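Local coordinates for B-cell cll/lymphoma 9 protein (Homo sapiens, PDB 2VPB) that promotes the transcriptional activity of beta-catenin in Wnt signalling, here represented by its HD1 domain, the part that interacts with PYGO1, at residues N16-A21 and E28-F33. Numbering follows the deposited sequence.
Sequences NKAAEA and ETIVSF
With chi1 of Ile30 at 62°, CG1 sits between the backbone N and the carbonyl carbon while CG2 lies anti to that carbon, and it is this methyl branch, together with CB, that is laid against Ala18 of helix 12-23. The longer CG1-CD1 arm, extended at chi2 163°, leads away from the helix segment. Contact is therefore made at the root of the isoleucine: its CB comes to 3.7 Å from Ala18 CB, and its CG2 to 3.8 Å from the same methyl. CG2 also reaches past the alanine side chain to the helix backbone, 4.0 Å from Ala19 N. The short side chain of Ala18 is consistent with the close approach, the CA atoms of Ala18 and Ile30 being 5.0 Å apart, and no hydrogen bond joins the two segments.

What presents Ile30 is a tight reversal of the chain, a type I turn from Thr29 to Ser32 closed by Ser32 N to Thr29 O. Thr29 OG1 adds to it, accepting from Val31 N at 3.2 Å, a bent bond of 144° that makes an ST turn, and pairing with Ser32 OG at 2.7 Å. An inverse gamma turn centred on Ser32 then carries the chain on to Phe33, whose ring meets that of Tyr8.

Phe10 of strand 8-10 also packs on Ala18, and apolar side chains of the other protein chain in the assembly rest on Ala19 and Ile30. The contact thus exemplifies the HD1 domain of BCL9, in which one alanine of helix 12-23 packs against the type I turn of the following loop beside a partner protein.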
# COMPACT_ATOMS: atom_id res chain seq x y z
N ASN B 16 -2.35 -6.68 -2.75
CA ASN B 16 -1.88 -7.92 -3.36
C ASN B 16 -2.87 -8.39 -4.43
O ASN B 16 -2.47 -8.82 -5.52
CB ASN B 16 -1.71 -9.00 -2.29
CG ASN B 16 -0.44 -8.83 -1.47
OD1 ASN B 16 0.47 -8.05 -1.83
ND2 ASN B 16 -0.36 -9.57 -0.36
N LYS B 17 -4.16 -8.27 -4.13
CA LYS B 17 -5.19 -8.68 -5.11
C LYS B 17 -5.18 -7.81 -6.36
O LYS B 17 -5.32 -8.31 -7.48
CB LYS B 17 -6.57 -8.72 -4.46
CG LYS B 17 -6.73 -9.93 -3.57
CD LYS B 17 -8.08 -9.97 -2.91
CE LYS B 17 -8.19 -11.22 -2.04
NZ LYS B 17 -9.57 -11.39 -1.52
N ALA B 18 -4.96 -6.51 -6.18
CA ALA B 18 -4.93 -5.61 -7.32
C ALA B 18 -3.70 -5.90 -8.18
O ALA B 18 -3.80 -5.86 -9.39
CB ALA B 18 -4.94 -4.16 -6.88
N ALA B 19 -2.55 -6.19 -7.56
CA ALA B 19 -1.37 -6.58 -8.33
C ALA B 19 -1.64 -7.85 -9.14
O ALA B 19 -1.27 -7.93 -10.30
CB ALA B 19 -0.15 -6.76 -7.43
N GLU B 20 -2.32 -8.83 -8.53
CA GLU B 20 -2.67 -10.07 -9.24
C GLU B 20 -3.54 -9.78 -10.46
O GLU B 20 -3.31 -10.33 -11.53
CB GLU B 20 -3.34 -11.07 -8.29
CG GLU B 20 -2.36 -11.83 -7.40
CD GLU B 20 -1.39 -12.72 -8.18
OE1 GLU B 20 -1.84 -13.66 -8.88
OE2 GLU B 20 -0.17 -12.49 -8.07
N ALA B 21 -4.50 -8.86 -10.32
CA ALA B 21 -5.38 -8.45 -11.43
C ALA B 21 -4.59 -7.85 -12.58
O ALA B 21 -4.85 -8.14 -13.75
CB ALA B 21 -6.46 -7.47 -10.92
N GLU B 28 -5.63 -2.55 -16.32
CA GLU B 28 -4.41 -1.84 -16.70
C GLU B 28 -3.57 -1.42 -15.49
O GLU B 28 -2.33 -1.47 -15.54
CB GLU B 28 -4.76 -0.59 -17.51
CG GLU B 28 -5.17 -0.89 -18.95
CD GLU B 28 -4.03 -1.46 -19.78
OE1 GLU B 28 -2.87 -1.01 -19.61
OE2 GLU B 28 -4.29 -2.36 -20.61
N THR B 29 -4.24 -0.98 -14.43
CA THR B 29 -3.59 -0.46 -13.23
C THR B 29 -4.36 -0.89 -11.99
O THR B 29 -5.53 -1.28 -12.08
CB THR B 29 -3.53 1.10 -13.20
OG1 THR B 29 -4.79 1.65 -12.79
CG2 THR B 29 -3.13 1.69 -14.54
N ILE B 30 -3.70 -0.75 -10.84
CA ILE B 30 -4.31 -1.16 -9.57
C ILE B 30 -5.48 -0.27 -9.16
O ILE B 30 -6.22 -0.62 -8.23
CB ILE B 30 -3.27 -1.25 -8.41
CG1 ILE B 30 -2.61 0.13 -8.12
CG2 ILE B 30 -2.21 -2.33 -8.71
CD1 ILE B 30 -1.91 0.20 -6.80
N VAL B 31 -5.68 0.87 -9.84
CA VAL B 31 -6.84 1.74 -9.55
C VAL B 31 -7.83 1.80 -10.72
O VAL B 31 -8.68 2.69 -10.77
CB VAL B 31 -6.43 3.17 -9.09
CG1 VAL B 31 -5.75 3.14 -7.71
CG2 VAL B 31 -5.53 3.84 -10.13
N SER B 32 -7.72 0.83 -11.63
CA SER B 32 -8.64 0.75 -12.78
C SER B 32 -9.95 0.08 -12.38
O SER B 32 -10.30 -0.98 -12.90
CB SER B 32 -7.98 -0.01 -13.92
OG SER B 32 -6.82 0.68 -14.35
N PHE B 33 -10.67 0.69 -11.44
CA PHE B 33 -11.91 0.09 -10.93
C PHE B 33 -12.95 0.04 -12.03
O PHE B 33 -12.98 0.89 -12.91
CB PHE B 33 -12.44 0.86 -9.72
CG PHE B 33 -11.44 1.01 -8.63
CD1 PHE B 33 -11.08 -0.07 -7.84
CD2 PHE B 33 -10.84 2.24 -8.40
CE1 PHE B 33 -10.13 0.08 -6.82
CE2 PHE B 33 -9.90 2.40 -7.38
CZ PHE B 33 -9.55 1.32 -6.60